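Local coordinates for PatF (Prochloron didemni, PDB 4BG2), which belongs to the patellamide pathway and has a prenyltransferase-like fold, though which reaction it catalyses, if any, remains uncertain, at residues 50-55 with 298-303; 143-148 with 169-174; 163-168 with 209-214; 248-253 with 274-279. All blocks are in the same frame, centred on the assembly; numbering follows the deposited sequence.

Contact 1 (50-55 with 298-303); sequences VESSCQ and FYYDQW
Val50 to Cys54 pair in antiparallel register with Phe298 to Gln302, a buried strand-to-strand contact that joins the first and last strands of the barrel. Six backbone hydrogen bonds link Val50 with Gln302, Ser52 with Tyr300 and Cys54 with Phe298, the shortest being Val50 N to Gln302 O at 2.8 Å. Ser52 N to Tyr300 O is the most bent, at 132°. Between these pairs, Ser53 CB lies over one face of the Tyr299 ring, 3.7 Å from its centroid, while the Ser53 hydroxyl binds Arg65. The Glu51 chain extends past Tyr299, its OE2 3.7 Å from Tyr299 CB and hydrogen-bonded to Tyr246. The alternate residues face helices 3-25 and 261-272. There Ser52 CB makes a CH-pi contact over one face of the Tyr300 ring, 4.1 Å from its centroid; the Tyr300 hydroxyl binds His22, and a water joins Val50 O, Ser52 OG and Gln302 OE1. Closure of a barrel by its end strands, with helices outside, is consistent with the ABBA prenyltransferase fold.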
loop_
_atom_site.group_PDB
_atom_site.type_symbol
_atom_site.label_atom_id
_atom_site.label_comp_id
_atom_site.label_asym_id
_atom_site.label_seq_id
_atom_site.Cartn_x
_atom_site.Cartn_y
_atom_site.Cartn_z
ATOM N N VAL A 50 10.420 -2.231 -2.755
ATOM C CA VAL A 50 9.703 -1.235 -3.518
ATOM C C VAL A 50 8.462 -1.887 -4.063
ATOM O O VAL A 50 8.555 -2.888 -4.797
ATOM C CB VAL A 50 10.531 -0.686 -4.693
ATOM C CG1 VAL A 50 9.713 0.327 -5.488
ATOM C CG2 VAL A 50 11.840 -0.084 -4.207
ATOM N N GLU A 51 7.302 -1.375 -3.666
ATOM C CA GLU A 51 6.024 -1.920 -4.126
ATOM C C GLU A 51 5.426 -0.944 -5.099
ATOM O O GLU A 51 4.912 0.101 -4.691
ATOM C CB GLU A 51 5.037 -2.153 -2.971
ATOM C CG GLU A 51 3.818 -2.990 -3.386
ATOM C CD GLU A 51 2.947 -3.459 -2.208
ATOM O OE1 GLU A 51 2.890 -2.748 -1.196
ATOM O OE2 GLU A 51 2.280 -4.529 -2.303
ATOM N N SER A 52 5.540 -1.253 -6.381
ATOM C CA SER A 52 4.982 -0.423 -7.434
ATOM C C SER A 52 3.564 -0.922 -7.768
ATOM O O SER A 52 3.250 -2.088 -7.582
ATOM C CB SER A 52 5.860 -0.487 -8.692
ATOM O OG SER A 52 7.230 -0.211 -8.424
ATOM N N SER A 53 2.731 -0.065 -8.326
ATOM C CA SER A 53 1.416 -0.505 -8.761
ATOM C C SER A 53 0.861 0.327 -9.912
ATOM O O SER A 53 1.388 1.405 -10.258
ATOM C CB SER A 53 0.462 -0.498 -7.575
ATOM O OG SER A 53 0.287 0.816 -7.073
ATOM N N CYS A 54 -0.182 -0.208 -10.518
ATOM C CA CYS A 54 -0.950 0.480 -11.542
ATOM C C CYS A 54 -2.400 0.425 -11.168
ATOM O O CYS A 54 -2.952 -0.655 -10.914
ATOM C CB CYS A 54 -0.757 -0.171 -12.898
ATOM S SG CYS A 54 0.942 -0.092 -13.490
ATOM N N GLN A 55 -3.021 1.586 -11.078
ATOM C CA GLN A 55 -4.471 1.652 -10.879
ATOM C C GLN A 55 -5.099 1.675 -12.253
ATOM O O GLN A 55 -4.801 2.556 -13.068
ATOM C CB GLN A 55 -4.869 2.893 -10.106
ATOM C CG GLN A 55 -6.360 3.030 -9.858
ATOM C CD GLN A 55 -6.638 4.081 -8.805
ATOM O OE1 GLN A 55 -6.517 5.280 -9.063
ATOM N NE2 GLN A 55 -6.985 3.639 -7.607
ATOM N N PHE A 298 -3.158 -3.195 -9.321
ATOM C CA PHE A 298 -2.239 -4.319 -9.428
ATOM C C PHE A 298 -0.876 -3.896 -8.826
ATOM O O PHE A 298 -0.223 -2.996 -9.325
ATOM C CB PHE A 298 -2.122 -4.644 -10.906
ATOM C CG PHE A 298 -1.528 -5.997 -11.213
ATOM C CD1 PHE A 298 -0.351 -6.420 -10.624
ATOM C CD2 PHE A 298 -2.130 -6.814 -12.158
ATOM C CE1 PHE A 298 0.203 -7.666 -10.935
ATOM C CE2 PHE A 298 -1.576 -8.047 -12.492
ATOM C CZ PHE A 298 -0.413 -8.482 -11.869
ATOM N N TYR A 299 -0.450 -4.601 -7.790
ATOM C CA TYR A 299 0.756 -4.283 -7.026
ATOM C C TYR A 299 1.771 -5.378 -7.295
ATOM O O TYR A 299 1.397 -6.529 -7.424
ATOM C CB TYR A 299 0.415 -4.278 -5.528
ATOM C CG TYR A 299 -0.411 -3.115 -5.079
ATOM C CD1 TYR A 299 -1.794 -3.122 -5.150
ATOM C CD2 TYR A 299 0.216 -1.953 -4.588
ATOM C CE1 TYR A 299 -2.547 -2.010 -4.721
ATOM C CE2 TYR A 299 -0.522 -0.860 -4.165
ATOM C CZ TYR A 299 -1.883 -0.887 -4.230
ATOM O OH TYR A 299 -2.571 0.241 -3.822
ATOM N N TYR A 300 3.043 -5.021 -7.384
ATOM C CA TYR A 300 4.117 -5.989 -7.352
ATOM C C TYR A 300 5.259 -5.429 -6.507
ATOM O O TYR A 300 5.485 -4.212 -6.493
ATOM C CB TYR A 300 4.564 -6.378 -8.771
ATOM C CG TYR A 300 5.185 -5.277 -9.579
ATOM C CD1 TYR A 300 4.403 -4.415 -10.324
ATOM C CD2 TYR A 300 6.555 -5.124 -9.628
ATOM C CE1 TYR A 300 4.980 -3.413 -11.086
ATOM C CE2 TYR A 300 7.137 -4.136 -10.397
ATOM C CZ TYR A 300 6.344 -3.276 -11.107
ATOM O OH TYR A 300 6.931 -2.275 -11.839
ATOM N N ASP A 301 5.975 -6.325 -5.828
ATOM C CA ASP A 301 6.954 -5.991 -4.808
ATOM C C ASP A 301 8.310 -6.520 -5.224
ATOM O O ASP A 301 8.440 -7.701 -5.593
ATOM C CB ASP A 301 6.518 -6.613 -3.480
ATOM C CG ASP A 301 7.359 -6.150 -2.276
ATOM O OD1 ASP A 301 8.043 -5.101 -2.334
ATOM O OD2 ASP A 301 7.314 -6.846 -1.231
ATOM N N GLN A 302 9.315 -5.642 -5.192
ATOM C CA GLN A 302 10.678 -5.989 -5.540
ATOM C C GLN A 302 11.620 -5.641 -4.389
ATOM O O GLN A 302 11.472 -4.579 -3.749
ATOM C CB GLN A 302 11.083 -5.265 -6.818
ATOM C CG GLN A 302 10.320 -5.751 -8.043
ATOM C CD GLN A 302 10.641 -4.948 -9.287
ATOM O OE1 GLN A 302 10.284 -3.781 -9.370
ATOM N NE2 GLN A 302 11.284 -5.576 -10.266
ATOM N N TRP A 303 12.563 -6.543 -4.107
ATOM C CA TRP A 303 13.506 -6.381 -3.003
ATOM C C TRP A 303 14.871 -5.978 -3.558
ATOM O O TRP A 303 15.401 -6.613 -4.469
ATOM C CB TRP A 303 13.565 -7.654 -2.117
ATOM C CG TRP A 303 12.282 -7.839 -1.248
ATOM C CD1 TRP A 303 10.993 -7.430 -1.569
ATOM C CD2 TRP A 303 12.172 -8.489 0.045
ATOM N NE1 TRP A 303 10.124 -7.763 -0.557
ATOM C CE2 TRP A 303 10.809 -8.416 0.438
ATOM C CE3 TRP A 303 13.090 -9.117 0.907
ATOM C CZ2 TRP A 303 10.349 -8.945 1.653
ATOM C CZ3 TRP A 303 12.627 -9.650 2.108
ATOM C CH2 TRP A 303 11.269 -9.555 2.470
HETATM O O HOH W 1 8.495 -2.725 -7.612
#

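Contact 2 (143-148 with 169-174)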
loop_
_atom_site.group_PDB
_atom_site.type_symbol
_atom_site.label_atom_id
_atom_site.label_comp_id
_atom_site.label_asym_id
_atom_site.label_seq_id
_atom_site.Cartn_x
_atom_site.Cartn_y
_atom_site.Cartn_z
ATOM N N GLU A 143 2.044 -10.274 15.957
ATOM C CA GLU A 143 1.888 -11.064 17.185
ATOM C C GLU A 143 1.723 -10.233 18.454
ATOM O O GLU A 143 1.852 -10.753 19.557
ATOM C CB GLU A 143 3.071 -12.031 17.347
ATOM C CG GLU A 143 3.013 -13.188 16.369
ATOM C CD GLU A 143 1.886 -14.155 16.702
ATOM O OE1 GLU A 143 1.957 -14.810 17.776
ATOM O OE2 GLU A 143 0.929 -14.250 15.886
ATOM N N GLU A 144 1.420 -8.951 18.302
ATOM C CA GLU A 144 1.117 -8.111 19.449
ATOM C C GLU A 144 -0.390 -7.870 19.502
ATOM O O GLU A 144 -1.067 -7.924 18.467
ATOM C CB GLU A 144 1.867 -6.777 19.340
ATOM C CG GLU A 144 3.383 -6.900 19.294
ATOM C CD GLU A 144 4.018 -7.227 20.639
ATOM O OE1 GLU A 144 3.360 -7.105 21.695
ATOM O OE2 GLU A 144 5.201 -7.622 20.647
ATOM N N ASP A 145 -0.907 -7.618 20.703
ATOM C CA ASP A 145 -2.265 -7.120 20.881
ATOM C C ASP A 145 -2.202 -5.626 20.585
ATOM O O ASP A 145 -1.571 -4.871 21.326
ATOM C CB ASP A 145 -2.780 -7.380 22.304
ATOM C CG ASP A 145 -4.100 -6.665 22.600
ATOM O OD1 ASP A 145 -4.859 -6.358 21.653
ATOM O OD2 ASP A 145 -4.384 -6.419 23.793
ATOM N N THR A 146 -2.843 -5.214 19.490
ATOM C CA THR A 146 -2.654 -3.880 18.957
ATOM C C THR A 146 -3.955 -3.096 18.869
ATOM O O THR A 146 -4.076 -2.163 18.071
ATOM C CB THR A 146 -1.945 -3.947 17.597
ATOM O OG1 THR A 146 -2.670 -4.806 16.706
ATOM C CG2 THR A 146 -0.539 -4.499 17.790
ATOM N N GLU A 147 -4.896 -3.438 19.748
ATOM C CA GLU A 147 -6.145 -2.692 19.895
ATOM C C GLU A 147 -5.973 -1.186 20.087
ATOM O O GLU A 147 -6.737 -0.422 19.487
ATOM C CB GLU A 147 -6.997 -3.241 21.040
ATOM C CG GLU A 147 -7.948 -4.324 20.579
ATOM C CD GLU A 147 -9.097 -4.561 21.528
ATOM O OE1 GLU A 147 -9.764 -3.582 21.895
ATOM O OE2 GLU A 147 -9.348 -5.727 21.890
ATOM N N GLU A 148 -4.993 -0.750 20.886
ATOM C CA GLU A 148 -4.812 0.697 21.109
ATOM C C GLU A 148 -4.406 1.468 19.838
ATOM O O GLU A 148 -4.840 2.604 19.616
ATOM C CB GLU A 148 -3.866 0.991 22.285
ATOM C CG GLU A 148 -2.363 0.895 22.029
ATOM C CD GLU A 148 -1.806 -0.515 22.167
ATOM O OE1 GLU A 148 -2.393 -1.459 21.571
ATOM O OE2 GLU A 148 -0.774 -0.677 22.862
ATOM N N LEU A 169 -12.004 -4.761 12.911
ATOM C CA LEU A 169 -11.048 -3.646 12.796
ATOM C C LEU A 169 -10.197 -3.504 14.062
ATOM O O LEU A 169 -8.996 -3.278 13.985
ATOM C CB LEU A 169 -11.785 -2.330 12.502
ATOM C CG LEU A 169 -12.596 -2.336 11.221
ATOM C CD1 LEU A 169 -13.319 -1.026 11.002
ATOM C CD2 LEU A 169 -11.720 -2.666 10.018
ATOM N N LEU A 170 -10.818 -3.630 15.230
ATOM C CA LEU A 170 -10.083 -3.452 16.489
ATOM C C LEU A 170 -9.075 -4.586 16.730
ATOM O O LEU A 170 -8.013 -4.351 17.306
ATOM C CB LEU A 170 -11.047 -3.357 17.678
ATOM C CG LEU A 170 -11.799 -2.042 17.916
ATOM C CD1 LEU A 170 -12.738 -2.182 19.110
ATOM C CD2 LEU A 170 -10.825 -0.893 18.137
ATOM N N ARG A 171 -9.399 -5.803 16.283
ATOM C CA ARG A 171 -8.591 -6.985 16.588
ATOM C C ARG A 171 -7.617 -7.410 15.479
ATOM O O ARG A 171 -6.515 -7.837 15.788
ATOM C CB ARG A 171 -9.488 -8.179 16.923
ATOM C CG ARG A 171 -10.380 -8.025 18.157
ATOM C CD ARG A 171 -9.613 -7.747 19.443
ATOM N NE ARG A 171 -8.462 -8.642 19.625
ATOM C CZ ARG A 171 -7.547 -8.517 20.592
ATOM N NH1 ARG A 171 -7.633 -7.544 21.492
ATOM N NH2 ARG A 171 -6.537 -9.374 20.663
ATOM N N ASP A 172 -7.997 -7.295 14.203
ATOM C CA ASP A 172 -7.176 -7.840 13.101
ATOM C C ASP A 172 -6.452 -6.807 12.217
ATOM O O ASP A 172 -5.771 -7.186 11.255
ATOM C CB ASP A 172 -8.034 -8.760 12.231
ATOM C CG ASP A 172 -8.430 -10.062 12.957
ATOM O OD1 ASP A 172 -7.892 -10.356 14.063
ATOM O OD2 ASP A 172 -9.279 -10.796 12.411
ATOM N N THR A 173 -6.581 -5.518 12.542
ATOM C CA THR A 173 -5.896 -4.460 11.776
ATOM C C THR A 173 -4.407 -4.689 11.887
ATOM O O THR A 173 -3.840 -4.700 12.972
ATOM C CB THR A 173 -6.306 -3.043 12.244
ATOM O OG1 THR A 173 -7.646 -2.803 11.838
ATOM C CG2 THR A 173 -5.434 -1.950 11.631
HETATM N N MSE A 174 -3.775 -4.904 10.742
HETATM C CA MSE A 174 -2.333 -5.114 10.685
HETATM C C MSE A 174 -1.626 -4.011 9.916
HETATM O O MSE A 174 -0.429 -3.877 10.015
HETATM C CB MSE A 174 -2.074 -6.450 10.001
HETATM C CG MSE A 174 -0.947 -7.239 10.642
HETATM SE SE MSE A 174 -0.875 -8.978 9.666
HETATM C CE MSE A 174 0.030 -8.271 8.062
HETATM O O HOH W 2 -5.044 -6.834 18.281
HETATM O O HOH W 3 -5.236 -4.644 16.015
#
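Arg171 NH1 carries the charged part of the contact, lying between Asp145 and Glu147 in a small salt-bridge network. Glu147 OE2 meets it through the anti lone pair, in the guanidinium plane, while the carboxylate itself stands 87° to that plane; at 2.5 Å from Arg171 NH1 to Glu147 OE2 the modelled separation is very short and its exact value doubtful. Asp145 OD1 forms a second salt bridge, 3.0 Å from Arg171 NH1. The Arg171 chain reaches both by bending at chi2 and chi3. The other Glu147 oxygen pairs with Arg151. Water links come next: one bridges Thr146 N to Arg171 O, and another lies 2.7 Å from Thr146 OG1, which also binds Lys204, and 3.1 Å from Leu170 O. Within 169-174, Thr173 OG1 donates to Leu169 O at 2.6 Å. Close packing adds Glu147 CG, 3.3 Å from Leu170 O. Such ties between a helix start and the residues leading into strand 173-181 belong to a two-helix connection from barrel strand 133-140.

Contact 3 (163-168 with 209-214)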
loop_
_atom_site.group_PDB
_atom_site.type_symbol
_atom_site.label_atom_id
_atom_site.label_comp_id
_atom_site.label_asym_id
_atom_site.label_seq_id
_atom_site.Cartn_x
_atom_site.Cartn_y
_atom_site.Cartn_z
ATOM N N ASP A 163 -21.144 -3.573 15.011
ATOM C CA ASP A 163 -20.485 -4.309 16.095
ATOM C C ASP A 163 -19.487 -5.334 15.545
ATOM O O ASP A 163 -18.316 -5.338 15.939
ATOM C CB ASP A 163 -21.525 -5.046 16.949
ATOM C CG ASP A 163 -22.327 -4.113 17.853
ATOM O OD1 ASP A 163 -21.901 -2.954 18.050
ATOM O OD2 ASP A 163 -23.372 -4.556 18.387
ATOM N N GLU A 164 -19.961 -6.189 14.635
ATOM C CA GLU A 164 -19.127 -7.222 14.006
ATOM C C GLU A 164 -17.875 -6.650 13.284
ATOM O O GLU A 164 -16.755 -7.136 13.455
ATOM C CB GLU A 164 -19.977 -8.018 13.024
ATOM C CG GLU A 164 -19.306 -9.257 12.441
ATOM C CD GLU A 164 -20.141 -9.936 11.338
ATOM O OE1 GLU A 164 -21.161 -9.361 10.884
ATOM O OE2 GLU A 164 -19.759 -11.050 10.910
ATOM N N LEU A 165 -18.076 -5.623 12.469
ATOM C CA LEU A 165 -16.959 -5.038 11.735
ATOM C C LEU A 165 -16.021 -4.258 12.683
ATOM O O LEU A 165 -14.821 -4.290 12.520
ATOM C CB LEU A 165 -17.482 -4.155 10.603
ATOM C CG LEU A 165 -16.447 -3.499 9.703
ATOM C CD1 LEU A 165 -15.390 -4.502 9.227
ATOM C CD2 LEU A 165 -17.167 -2.843 8.524
ATOM N N THR A 166 -16.571 -3.593 13.687
ATOM C CA THR A 166 -15.736 -2.881 14.642
ATOM C C THR A 166 -14.735 -3.811 15.298
ATOM O O THR A 166 -13.554 -3.478 15.412
ATOM C CB THR A 166 -16.584 -2.174 15.713
ATOM O OG1 THR A 166 -17.443 -1.233 15.069
ATOM C CG2 THR A 166 -15.707 -1.428 16.733
ATOM N N ARG A 167 -15.198 -4.993 15.699
ATOM C CA ARG A 167 -14.318 -6.002 16.300
ATOM C C ARG A 167 -13.260 -6.504 15.321
ATOM O O ARG A 167 -12.114 -6.687 15.700
ATOM C CB ARG A 167 -15.132 -7.185 16.861
ATOM C CG ARG A 167 -16.069 -6.786 18.002
ATOM C CD ARG A 167 -15.317 -6.295 19.242
ATOM N NE ARG A 167 -14.522 -7.372 19.842
ATOM C CZ ARG A 167 -13.454 -7.200 20.622
ATOM N NH1 ARG A 167 -13.011 -5.976 20.918
ATOM N NH2 ARG A 167 -12.815 -8.267 21.100
ATOM N N VAL A 168 -13.646 -6.737 14.072
ATOM C CA VAL A 168 -12.666 -7.095 13.049
ATOM C C VAL A 168 -11.586 -6.018 12.959
ATOM O O VAL A 168 -10.391 -6.323 12.916
ATOM C CB VAL A 168 -13.312 -7.302 11.663
ATOM C CG1 VAL A 168 -12.248 -7.510 10.612
ATOM C CG2 VAL A 168 -14.292 -8.493 11.675
ATOM N N GLU A 209 -11.646 -13.564 8.654
ATOM C CA GLU A 209 -12.076 -14.797 7.985
ATOM C C GLU A 209 -13.562 -15.033 8.209
ATOM O O GLU A 209 -14.308 -15.277 7.249
ATOM C CB GLU A 209 -11.317 -16.021 8.510
ATOM C CG GLU A 209 -9.900 -16.152 7.983
ATOM C CD GLU A 209 -9.092 -17.241 8.680
ATOM O OE1 GLU A 209 -9.703 -18.191 9.250
ATOM O OE2 GLU A 209 -7.841 -17.136 8.660
ATOM N N GLN A 210 -13.976 -14.946 9.477
ATOM C CA GLN A 210 -15.382 -15.166 9.839
ATOM C C GLN A 210 -16.286 -14.140 9.190
ATOM O O GLN A 210 -17.353 -14.489 8.701
ATOM C CB GLN A 210 -15.621 -15.152 11.362
ATOM C CG GLN A 210 -15.572 -16.514 12.001
ATOM C CD GLN A 210 -16.400 -17.581 11.280
ATOM O OE1 GLN A 210 -17.626 -17.455 11.122
ATOM N NE2 GLN A 210 -15.723 -18.649 10.852
ATOM N N TYR A 211 -15.861 -12.878 9.227
ATOM C CA TYR A 211 -16.635 -11.787 8.655
ATOM C C TYR A 211 -16.802 -12.013 7.158
ATOM O O TYR A 211 -17.888 -11.856 6.609
ATOM C CB TYR A 211 -15.934 -10.441 8.918
ATOM C CG TYR A 211 -16.630 -9.282 8.265
ATOM C CD1 TYR A 211 -17.640 -8.601 8.921
ATOM C CD2 TYR A 211 -16.312 -8.897 6.969
ATOM C CE1 TYR A 211 -18.308 -7.542 8.314
ATOM C CE2 TYR A 211 -16.980 -7.849 6.355
ATOM C CZ TYR A 211 -17.976 -7.179 7.031
ATOM O OH TYR A 211 -18.626 -6.127 6.439
ATOM N N THR A 212 -15.709 -12.408 6.523
ATOM C CA THR A 212 -15.690 -12.766 5.127
ATOM C C THR A 212 -16.656 -13.916 4.807
ATOM O O THR A 212 -17.480 -13.816 3.894
ATOM C CB THR A 212 -14.255 -13.123 4.703
ATOM O OG1 THR A 212 -13.448 -11.958 4.845
ATOM C CG2 THR A 212 -14.193 -13.591 3.237
ATOM N N GLN A 213 -16.562 -14.983 5.564
ATOM C CA GLN A 213 -17.434 -16.147 5.335
ATOM C C GLN A 213 -18.901 -15.785 5.472
ATOM O O GLN A 213 -19.692 -16.167 4.637
ATOM C CB GLN A 213 -17.087 -17.278 6.283
ATOM C CG GLN A 213 -15.714 -17.858 6.028
ATOM C CD GLN A 213 -15.261 -18.752 7.174
ATOM O OE1 GLN A 213 -15.124 -18.309 8.319
ATOM N NE2 GLN A 213 -15.049 -20.016 6.880
ATOM N N LYS A 214 -19.249 -15.016 6.502
ATOM C CA LYS A 214 -20.643 -14.612 6.731
ATOM C C LYS A 214 -21.168 -13.529 5.802
ATOM O O LYS A 214 -22.349 -13.520 5.473
ATOM C CB LYS A 214 -20.824 -14.135 8.173
ATOM C CG LYS A 214 -20.602 -15.218 9.215
ATOM C CD LYS A 214 -20.509 -14.601 10.603
ATOM C CE LYS A 214 -20.485 -15.664 11.692
ATOM N NZ LYS A 214 -20.479 -15.040 13.050
#
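Glu164 OE2 accepts a hydrogen bond from Asn215 ND2, at the end of helix 206-215, and lies 3.6 Å from CD of Lys214. The ammonium of Lys214 stays farther off, NZ being 4.6 Å from the same OE2: opposite charges near each other but not a salt bridge. With CG anti to the backbone N (chi1 -171°) and the chain extended beyond it, Glu164 crosses the gap between the helices and passes Tyr211. Its CG sits in the ring plane at the edge, and its CD is 3.7 Å from Tyr211 CD1, the carboxylate turned 65° against the ring. An alanine here would probably leave Asn215 without this acceptor, Lys214 without its nearby negative charge and that edge of Tyr211 less covered. Leu165 takes a face of the same ring: its CD1 stands 4.3 Å above the Tyr211 plane, offset toward the rim, and its side chain also packs on Phe234. Nearer the ring's root, Val168 crosses Tyr211 at about a right angle, with CG2 3.8 Å from Tyr211 CB; Val168 also reaches Pro192 of strand 186-194. Tyr211 thus makes the largest share of the contact between segments whose axes come no closer than 10.4 Å and run roughly antiparallel, at 145°. Antiparallel helices packed side by side outside a sheet like this are consistent with the helical layer of the ABBA prenyltransferase fold.

Contact 4 (248-253 with 274-279); sequences SIIKDL and GCITDV
Ile250 and Leu253 pack tightly on Val279, and Ile250 goes on to meet Ile276. Ile250 crosses both of its partners at about a right angle. Its CG1 is 3.7 Å from Val279 CG1, and the extended end of the chain (chi2 173°) sets CD1 3.6 Å from Ile276 CG2. The other branch of Val279 meets Leu253 tip to tip, CG2 standing 3.8 Å from Leu253 CD1. An alanine in place of Val279 would probably open a gap between Ile250 and Leu253, because both branches that touch them would be gone. Residues 248-253 open the connection from barrel strand 242-247 to its antiparallel neighbour 276-284, on which Ile276 and Val279 stand; it makes a short 3-10 turn held by Asp252 N to Ile249 O and Leu253 N to Ile250 O, then passes through helices 253-256 and 261-272. Buried Asp278 leads its side chain away from 248-253, beside Tyr246, and its OD2 accepts from Thr277 OG1 at 2.9 Å. Toward solvent the contact thins out. Exposed Ser248 lies with its backbone against the strand, CA 3.7 Å from Thr277 O, and no side chains interlock there. Just ahead of the strand, a disulfide ties Cys275 to Cys306, the last residue modelled.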
loop_
_atom_site.group_PDB
_atom_site.type_symbol
_atom_site.label_atom_id
_atom_site.label_comp_id
_atom_site.label_asym_id
_atom_site.label_seq_id
_atom_site.Cartn_x
_atom_site.Cartn_y
_atom_site.Cartn_z
ATOM N N SER A 248 2.487 -15.028 -3.820
ATOM C CA SER A 248 3.925 -15.108 -3.965
ATOM C C SER A 248 4.315 -15.809 -5.268
ATOM O O SER A 248 5.461 -15.763 -5.654
ATOM C CB SER A 248 4.546 -15.819 -2.759
ATOM O OG SER A 248 4.047 -17.130 -2.657
ATOM N N ILE A 249 3.353 -16.429 -5.944
ATOM C CA ILE A 249 3.589 -17.050 -7.240
ATOM C C ILE A 249 2.738 -16.343 -8.289
ATOM O O ILE A 249 1.518 -16.515 -8.354
ATOM C CB ILE A 249 3.276 -18.563 -7.237
ATOM C CG1 ILE A 249 3.752 -19.204 -5.922
ATOM C CG2 ILE A 249 3.944 -19.240 -8.435
ATOM C CD1 ILE A 249 3.438 -20.682 -5.798
ATOM N N ILE A 250 3.406 -15.564 -9.128
ATOM C CA ILE A 250 2.740 -14.726 -10.118
ATOM C C ILE A 250 1.842 -15.522 -11.065
ATOM O O ILE A 250 0.742 -15.080 -11.397
ATOM C CB ILE A 250 3.767 -13.907 -10.926
ATOM C CG1 ILE A 250 4.507 -12.954 -9.986
ATOM C CG2 ILE A 250 3.069 -13.114 -12.033
ATOM C CD1 ILE A 250 5.658 -12.215 -10.632
ATOM N N LYS A 251 2.304 -16.696 -11.471
ATOM C CA LYS A 251 1.598 -17.516 -12.455
ATOM C C LYS A 251 0.261 -18.053 -11.945
ATOM O O LYS A 251 -0.565 -18.502 -12.721
ATOM C CB LYS A 251 2.504 -18.653 -12.940
ATOM C CG LYS A 251 3.623 -18.134 -13.830
ATOM C CD LYS A 251 4.850 -19.032 -13.915
ATOM C CE LYS A 251 6.046 -18.209 -14.379
ATOM N NZ LYS A 251 7.231 -19.043 -14.703
ATOM N N ASP A 252 0.040 -17.973 -10.641
ATOM C CA ASP A 252 -1.242 -18.344 -10.064
ATOM C C ASP A 252 -2.343 -17.304 -10.288
ATOM O O ASP A 252 -3.511 -17.632 -10.105
ATOM C CB ASP A 252 -1.089 -18.617 -8.559
ATOM C CG ASP A 252 -0.408 -19.955 -8.261
ATOM O OD1 ASP A 252 -0.384 -20.861 -9.134
ATOM O OD2 ASP A 252 0.103 -20.096 -7.126
ATOM N N LEU A 253 -2.007 -16.065 -10.664
ATOM C CA LEU A 253 -3.051 -15.030 -10.791
ATOM C C LEU A 253 -4.157 -15.379 -11.795
ATOM O O LEU A 253 -5.331 -15.225 -11.473
ATOM C CB LEU A 253 -2.482 -13.636 -11.114
ATOM C CG LEU A 253 -1.684 -12.876 -10.049
ATOM C CD1 LEU A 253 -1.341 -11.504 -10.609
ATOM C CD2 LEU A 253 -2.402 -12.741 -8.711
ATOM N N GLY A 274 12.430 -9.773 -13.141
ATOM C CA GLY A 274 13.055 -10.466 -12.023
ATOM C C GLY A 274 12.777 -9.732 -10.728
ATOM O O GLY A 274 12.200 -8.635 -10.720
ATOM N N CYS A 275 13.177 -10.341 -9.622
ATOM C CA CYS A 275 13.223 -9.662 -8.328
ATOM C C CYS A 275 11.889 -9.487 -7.631
ATOM O O CYS A 275 11.854 -8.943 -6.537
ATOM C CB CYS A 275 13.952 -8.311 -8.455
ATOM S SG CYS A 275 15.596 -8.545 -9.181
ATOM N N ILE A 276 10.820 -9.987 -8.246
ATOM C CA ILE A 276 9.490 -9.913 -7.693
ATOM C C ILE A 276 9.246 -11.000 -6.658
ATOM O O ILE A 276 9.332 -12.189 -6.969
ATOM C CB ILE A 276 8.426 -9.969 -8.795
ATOM C CG1 ILE A 276 8.600 -8.751 -9.708
ATOM C CG2 ILE A 276 7.030 -9.975 -8.177
ATOM C CD1 ILE A 276 7.571 -8.626 -10.808
ATOM N N THR A 277 8.958 -10.583 -5.425
ATOM C CA THR A 277 8.729 -11.501 -4.312
ATOM C C THR A 277 7.234 -11.799 -4.116
ATOM O O THR A 277 6.880 -12.864 -3.643
ATOM C CB THR A 277 9.266 -10.931 -2.993
ATOM O OG1 THR A 277 8.715 -9.624 -2.776
ATOM C CG2 THR A 277 10.765 -10.837 -3.028
ATOM N N ASP A 278 6.374 -10.860 -4.500
ATOM C CA ASP A 278 4.940 -11.020 -4.363
ATOM C C ASP A 278 4.191 -9.989 -5.209
ATOM O O ASP A 278 4.736 -8.935 -5.558
ATOM C CB ASP A 278 4.535 -10.894 -2.881
ATOM C CG ASP A 278 4.966 -9.576 -2.261
ATOM O OD1 ASP A 278 4.201 -8.594 -2.384
ATOM O OD2 ASP A 278 6.057 -9.504 -1.636
ATOM N N VAL A 279 2.928 -10.306 -5.491
ATOM C CA VAL A 279 2.004 -9.436 -6.212
ATOM C C VAL A 279 0.724 -9.384 -5.420
ATOM O O VAL A 279 0.502 -10.207 -4.542
ATOM C CB VAL A 279 1.725 -9.917 -7.642
ATOM C CG1 VAL A 279 3.030 -9.974 -8.405
ATOM C CG2 VAL A 279 1.065 -11.310 -7.671
#

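Contacts 1 and 4 form one continuous patch, their centres about 10 Å apart: strands 295-303 and 276-284 are neighbours in the barrel, with Asp301 N 2.9 Å from Asp278 O, and Phe298 CZ packs 3.4 Å from Leu253 CD1. Contacts 2 and 3 make a second group, with centres about 14 Å apart, on opposite ends of helix 163-172; Arg167 NH1 lies 3.8 Å from Glu147 OE2, a long and weak ion pair. The centres of contacts 1 and 2 are about 25 Å apart. In related ABBA prenyltransferases the active site lies inside the barrel; of the four, contact 1, with Glu51 and Tyr299, probably comes nearest to the equivalent region.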